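PDB 6Q62: dihydropteroate synthase from Xanthomonas albilineans, which probably condenses para-aminobenzoate with 6-hydroxymethyl-7,8-dihydropterin diphosphate to give 7,8-dihydropteroate, the immediate precursor of folates. Local coordinates for residues D18-M23 with V274-Q279; L251-Q254 with L259-V262. All coordinates share one frame; numbering follows the deposited sequence.

Contact 1 lies toward the outside of the fold, at the start of strand 21-27, its centre about 17 Å from the centre of the chain, and is only partly buried; contact 2, about 10 Å from that centre, has its three touching residues all buried. They meet in the sheet, where strands 21-27 and 259-262 are neighbours: M23 N lies 2.7 Å from L260 O, a probable hydrogen bond. Helix 265-279, which supplies 274-279, follows strand 259-262 directly, and both contacts reach the second subunit. Neither pair of segments is joined by hydrogen bonds, yet the polar chemistry differs: contact 1 carries a carboxylate-guanidinium pair within segment 18-23, contact 2 an arginine with 6-chloroguanine over one face and sulfate at its edge.

Contact 1. Residues D18-M23 with V274-Q279; sequences DRPRVM and VWQAVQ
The indole of W275 meets P20 at its edge: P20 CG lies near the ring plane, 3.6 Å from W275 CZ3, while one face carries Q279 OE1, 3.9 Å above the plane and offset toward the rim. With CG anti to the backbone N (chi1 171°), W275 sends its six-membered ring from the helix toward the proline. Next to it, the bent side chain of Q276 crosses R19 at about a right angle; its amide touches the aliphatic part of the arginine, Q276 NE2 being 3.9 Å from R19 CB. The guanidinium groups of R19 and R21 come close but tilted, R21 NH1 standing 3.1 Å above the R19 plane, toward its rim. At the edge of R21, D18 OD1 accepts a hydrogen bond from R21 NH2 (2.8 Å, 160°) through its syn lone pair, and this salt bridge probably eases the proximity of two cations; D58 pairs with R21 NH1 as a second carboxylate. A253 and L250 of helix 242-254 also pack on W275, and L251 of the second subunit touches it. The arrangement belongs to the TIM-barrel fold, joining the entry to the first strand, 21-27, to the last helix, 265-279.

Contact 2. Residues L251-Q254 with L259-V262; sequences LAAQ and LLRV. With 6GU (6-chloroguanine), chain E; SO4 (sulfate ion), chain H.
L260 reaches helix 242-254 with both of its methyl branches: L260 CD2 meets A252 CB at 3.9 Å and L260 CD1 meets A253 CB at 4.2 Å. Its CG is anti to the carbonyl carbon, and from there the fork straddles two successive alanines. With only methyls on the helix side, A253 CA lies 7.7 Å from L260 CA. L272 of helix 265-279 packs on both A253 and L260, continuing this apolar layer between the strand and the surrounding helices.

R261, the next residue, serves the ligand pocket. An extended chain, starting with CG anti to the backbone N (chi1 -176°), carries its guanidinium to 6-chloroguanine. Ligand N9 stands over the centre of one guanidinium face, 3.2 Å above the plane, and R261 CZ is 3.3 Å from that N9. The sulfate sits at the guanidinium edge, in plane, where two nearly straight hydrogen bonds hold it: R261 NH1 to sulfate O4 (164°) and R261 NH2 to sulfate O3 (170°). H263 and N27 also bind this sulfate, while D61 forms a salt bridge with R261 NE, so the guanidinium is fixed by partners of different kinds.

The chemistry thus separates along the strand: L260 packs against the alanines of the helix, whereas R261 offers a flat cation to the heterocycle and paired N-H groups to an anion. The sulfate, probably from the crystallisation liquor, may mark where an oxyanion of the diphosphate substrate would be held.

Contact 1. Residues D18-M23 with V274-Q279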
loop_
_atom_site.group_PDB
_atom_site.type_symbol
_atom_site.label_atom_id
_atom_site.label_comp_id
_atom_site.label_asym_id
_atom_site.label_seq_id
_atom_site.Cartn_x
_atom_site.Cartn_y
_atom_site.Cartn_z
ATOM N N ASP A 18 -12.787 -13.460 -9.491
ATOM C CA ASP A 18 -13.896 -12.962 -8.663
ATOM C C ASP A 18 -13.387 -11.789 -7.777
ATOM O O ASP A 18 -14.156 -11.087 -7.124
ATOM C CB ASP A 18 -14.475 -14.111 -7.809
ATOM C CG ASP A 18 -13.506 -14.754 -6.829
ATOM O OD1 ASP A 18 -12.314 -14.903 -7.178
ATOM O OD2 ASP A 18 -13.946 -15.126 -5.722
ATOM N N ARG A 19 -12.073 -11.627 -7.737
ATOM C CA ARG A 19 -11.368 -10.569 -7.007
ATOM C C ARG A 19 -9.990 -10.398 -7.681
ATOM O O ARG A 19 -9.559 -11.311 -8.396
ATOM C CB ARG A 19 -11.205 -10.923 -5.495
ATOM C CG ARG A 19 -10.389 -12.171 -5.183
ATOM C CD ARG A 19 -10.334 -12.425 -3.694
ATOM N NE ARG A 19 -9.881 -13.784 -3.378
ATOM C CZ ARG A 19 -8.676 -14.096 -2.903
ATOM N NH1 ARG A 19 -7.773 -13.148 -2.684
ATOM N NH2 ARG A 19 -8.368 -15.359 -2.635
ATOM N N PRO A 20 -9.270 -9.275 -7.472
ATOM C CA PRO A 20 -7.938 -9.143 -8.101
ATOM C C PRO A 20 -6.989 -10.250 -7.668
ATOM O O PRO A 20 -6.915 -10.591 -6.492
ATOM C CB PRO A 20 -7.448 -7.771 -7.633
ATOM C CG PRO A 20 -8.700 -7.033 -7.292
ATOM C CD PRO A 20 -9.621 -8.062 -6.705
ATOM N N ARG A 21 -6.297 -10.829 -8.643
ATOM C CA ARG A 21 -5.363 -11.931 -8.446
ATOM C C ARG A 21 -3.938 -11.458 -8.705
ATOM O O ARG A 21 -3.725 -10.464 -9.408
ATOM C CB ARG A 21 -5.748 -13.124 -9.341
ATOM C CG ARG A 21 -7.165 -13.660 -9.051
ATOM C CD ARG A 21 -7.195 -14.502 -7.790
ATOM N NE ARG A 21 -8.543 -14.941 -7.423
ATOM C CZ ARG A 21 -8.801 -15.720 -6.379
ATOM N NH1 ARG A 21 -7.812 -16.183 -5.627
ATOM N NH2 ARG A 21 -10.048 -16.073 -6.102
ATOM N N VAL A 22 -2.978 -12.138 -8.091
ATOM C CA VAL A 22 -1.576 -11.753 -8.148
ATOM C C VAL A 22 -0.766 -12.673 -9.009
ATOM O O VAL A 22 -0.745 -13.903 -8.797
ATOM C CB VAL A 22 -0.994 -11.612 -6.721
ATOM C CG1 VAL A 22 0.510 -11.295 -6.743
ATOM C CG2 VAL A 22 -1.751 -10.531 -5.932
ATOM N N MET A 23 -0.138 -12.074 -10.021
ATOM C CA MET A 23 0.743 -12.755 -10.992
ATOM C C MET A 23 2.195 -12.505 -10.555
ATOM O O MET A 23 2.679 -11.398 -10.693
ATOM C CB MET A 23 0.516 -12.213 -12.415
ATOM C CG MET A 23 1.456 -12.818 -13.459
ATOM S SD MET A 23 1.364 -11.895 -15.032
ATOM C CE MET A 23 0.388 -13.031 -16.022
ATOM N N VAL A 274 -6.253 -6.552 3.040
ATOM C CA VAL A 274 -6.813 -5.495 3.884
ATOM C C VAL A 274 -7.934 -4.810 3.120
ATOM O O VAL A 274 -9.027 -4.613 3.653
ATOM C CB VAL A 274 -5.724 -4.487 4.358
ATOM C CG1 VAL A 274 -6.372 -3.326 5.130
ATOM C CG2 VAL A 274 -4.680 -5.194 5.225
ATOM N N TRP A 275 -7.669 -4.459 1.839
ATOM C CA TRP A 275 -8.660 -3.808 1.008
ATOM C C TRP A 275 -9.912 -4.674 0.831
ATOM O O TRP A 275 -11.010 -4.148 0.972
ATOM C CB TRP A 275 -8.061 -3.393 -0.336
ATOM C CG TRP A 275 -9.090 -2.904 -1.322
ATOM C CD1 TRP A 275 -9.900 -1.810 -1.206
ATOM C CD2 TRP A 275 -9.389 -3.495 -2.587
ATOM N NE1 TRP A 275 -10.708 -1.701 -2.321
ATOM C CE2 TRP A 275 -10.397 -2.713 -3.195
ATOM C CE3 TRP A 275 -8.899 -4.606 -3.266
ATOM C CZ2 TRP A 275 -10.932 -3.022 -4.451
ATOM C CZ3 TRP A 275 -9.425 -4.909 -4.513
ATOM C CH2 TRP A 275 -10.429 -4.120 -5.092
ATOM N N GLN A 276 -9.736 -5.994 0.583
ATOM C CA GLN A 276 -10.873 -6.908 0.430
ATOM C C GLN A 276 -11.764 -6.858 1.684
ATOM O O GLN A 276 -12.979 -6.826 1.545
ATOM C CB GLN A 276 -10.408 -8.346 0.176
ATOM C CG GLN A 276 -10.127 -8.674 -1.280
ATOM C CD GLN A 276 -11.357 -8.684 -2.163
ATOM O OE1 GLN A 276 -12.299 -9.460 -1.961
ATOM N NE2 GLN A 276 -11.365 -7.825 -3.171
ATOM N N ALA A 277 -11.163 -6.900 2.889
ATOM C CA ALA A 277 -11.925 -6.868 4.165
ATOM C C ALA A 277 -12.768 -5.603 4.259
ATOM O O ALA A 277 -13.929 -5.655 4.638
ATOM C CB ALA A 277 -10.983 -6.952 5.354
ATOM N N VAL A 278 -12.191 -4.460 3.884
ATOM C CA VAL A 278 -12.852 -3.164 3.927
ATOM C C VAL A 278 -13.957 -3.079 2.879
ATOM O O VAL A 278 -15.068 -2.663 3.201
ATOM C CB VAL A 278 -11.796 -2.035 3.780
ATOM C CG1 VAL A 278 -12.437 -0.675 3.531
ATOM C CG2 VAL A 278 -10.877 -2.001 4.995
ATOM N N GLN A 279 -13.662 -3.496 1.639
ATOM C CA GLN A 279 -14.619 -3.454 0.526
ATOM C C GLN A 279 -15.817 -4.374 0.783
ATOM O O GLN A 279 -16.899 -4.102 0.275
ATOM C CB GLN A 279 -13.904 -3.840 -0.791
ATOM C CG GLN A 279 -14.315 -2.996 -1.987
ATOM C CD GLN A 279 -14.310 -3.780 -3.280
ATOM O OE1 GLN A 279 -14.141 -5.009 -3.311
ATOM N NE2 GLN A 279 -14.510 -3.079 -4.385
#

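Contact 2. Residues L251-Q254 with L259-V262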
loop_
_atom_site.group_PDB
_atom_site.type_symbol
_atom_site.label_atom_id
_atom_site.label_comp_id
_atom_site.label_asym_id
_atom_site.label_seq_id
_atom_site.Cartn_x
_atom_site.Cartn_y
_atom_site.Cartn_z
ATOM N N LEU A 251 -4.163 0.684 -6.105
ATOM C CA LEU A 251 -4.938 1.665 -6.863
ATOM C C LEU A 251 -5.471 1.059 -8.161
ATOM O O LEU A 251 -6.628 1.296 -8.511
ATOM C CB LEU A 251 -4.087 2.934 -7.178
ATOM C CG LEU A 251 -3.665 3.755 -5.964
ATOM C CD1 LEU A 251 -2.700 4.856 -6.394
ATOM C CD2 LEU A 251 -4.899 4.343 -5.229
ATOM N N ALA A 252 -4.661 0.215 -8.836
ATOM C CA ALA A 252 -5.103 -0.431 -10.076
ATOM C C ALA A 252 -6.274 -1.371 -9.804
ATOM O O ALA A 252 -7.278 -1.367 -10.545
ATOM C CB ALA A 252 -3.936 -1.209 -10.700
ATOM N N ALA A 253 -6.165 -2.163 -8.734
ATOM C CA ALA A 253 -7.224 -3.090 -8.323
ATOM C C ALA A 253 -8.517 -2.313 -7.987
ATOM O O ALA A 253 -9.609 -2.701 -8.429
ATOM C CB ALA A 253 -6.756 -3.887 -7.123
ATOM N N GLN A 254 -8.396 -1.176 -7.286
ATOM C CA GLN A 254 -9.571 -0.346 -6.981
ATOM C C GLN A 254 -10.201 0.215 -8.247
ATOM O O GLN A 254 -11.414 0.430 -8.294
ATOM C CB GLN A 254 -9.154 0.816 -6.072
ATOM C CG GLN A 254 -8.761 0.340 -4.678
ATOM C CD GLN A 254 -8.314 1.487 -3.826
ATOM O OE1 GLN A 254 -7.718 2.465 -4.308
ATOM N NE2 GLN A 254 -8.613 1.398 -2.532
ATOM N N LEU A 259 -5.976 -8.548 -12.547
ATOM C CA LEU A 259 -4.688 -9.261 -12.423
ATOM C C LEU A 259 -3.592 -8.236 -12.203
ATOM O O LEU A 259 -3.595 -7.177 -12.854
ATOM C CB LEU A 259 -4.385 -10.091 -13.711
ATOM C CG LEU A 259 -4.436 -11.621 -13.613
ATOM C CD1 LEU A 259 -3.742 -12.243 -14.807
ATOM C CD2 LEU A 259 -3.682 -12.143 -12.399
ATOM N N LEU A 260 -2.658 -8.549 -11.311
ATOM C CA LEU A 260 -1.568 -7.617 -10.931
ATOM C C LEU A 260 -0.253 -8.336 -11.072
ATOM O O LEU A 260 -0.067 -9.412 -10.485
ATOM C CB LEU A 260 -1.736 -7.095 -9.479
ATOM C CG LEU A 260 -3.086 -6.382 -9.236
ATOM C CD1 LEU A 260 -3.371 -6.270 -7.777
ATOM C CD2 LEU A 260 -3.135 -5.004 -9.972
ATOM N N ARG A 261 0.626 -7.795 -11.917
ATOM C CA ARG A 261 1.903 -8.462 -12.240
ATOM C C ARG A 261 2.981 -7.857 -11.367
ATOM O O ARG A 261 3.399 -6.715 -11.593
ATOM C CB ARG A 261 2.210 -8.318 -13.741
ATOM C CG ARG A 261 3.493 -9.075 -14.146
ATOM C CD ARG A 261 3.729 -9.042 -15.657
ATOM N NE ARG A 261 4.960 -9.776 -15.977
ATOM C CZ ARG A 261 6.190 -9.270 -15.909
ATOM N NH1 ARG A 261 6.376 -8.009 -15.549
ATOM N NH2 ARG A 261 7.242 -10.024 -16.192
ATOM N N VAL A 262 3.423 -8.623 -10.361
ATOM C CA VAL A 262 4.306 -8.049 -9.331
ATOM C C VAL A 262 5.535 -8.865 -8.992
ATOM O O VAL A 262 5.523 -10.087 -9.081
ATOM C CB VAL A 262 3.491 -7.766 -8.022
ATOM C CG1 VAL A 262 2.142 -7.101 -8.320
ATOM C CG2 VAL A 262 3.265 -9.042 -7.217
HETATM CL CL6 6GU E . 3.453 -4.359 -17.437
HETATM N N1 6GU E . 2.594 -6.450 -18.458
HETATM C C2 6GU E . 2.825 -7.675 -19.085
HETATM N N2 6GU E . 1.725 -8.263 -19.532
HETATM N N3 6GU E . 4.059 -8.262 -19.281
HETATM C C4 6GU E . 5.117 -7.508 -18.822
HETATM C C5 6GU E . 4.962 -6.242 -18.197
HETATM C C6 6GU E . 3.677 -5.816 -18.067
HETATM N N7 6GU E . 6.217 -5.736 -17.869
HETATM C C8 6GU E . 7.098 -6.717 -18.315
HETATM N N9 6GU E . 6.477 -7.787 -18.882
HETATM S S SO4 H . 10.207 -7.277 -15.334
HETATM O O1 SO4 H . 11.099 -7.447 -14.171
HETATM O O2 SO4 H . 10.888 -6.529 -16.400
HETATM O O3 SO4 H . 9.809 -8.619 -15.891
HETATM O O4 SO4 H . 9.019 -6.527 -14.961
#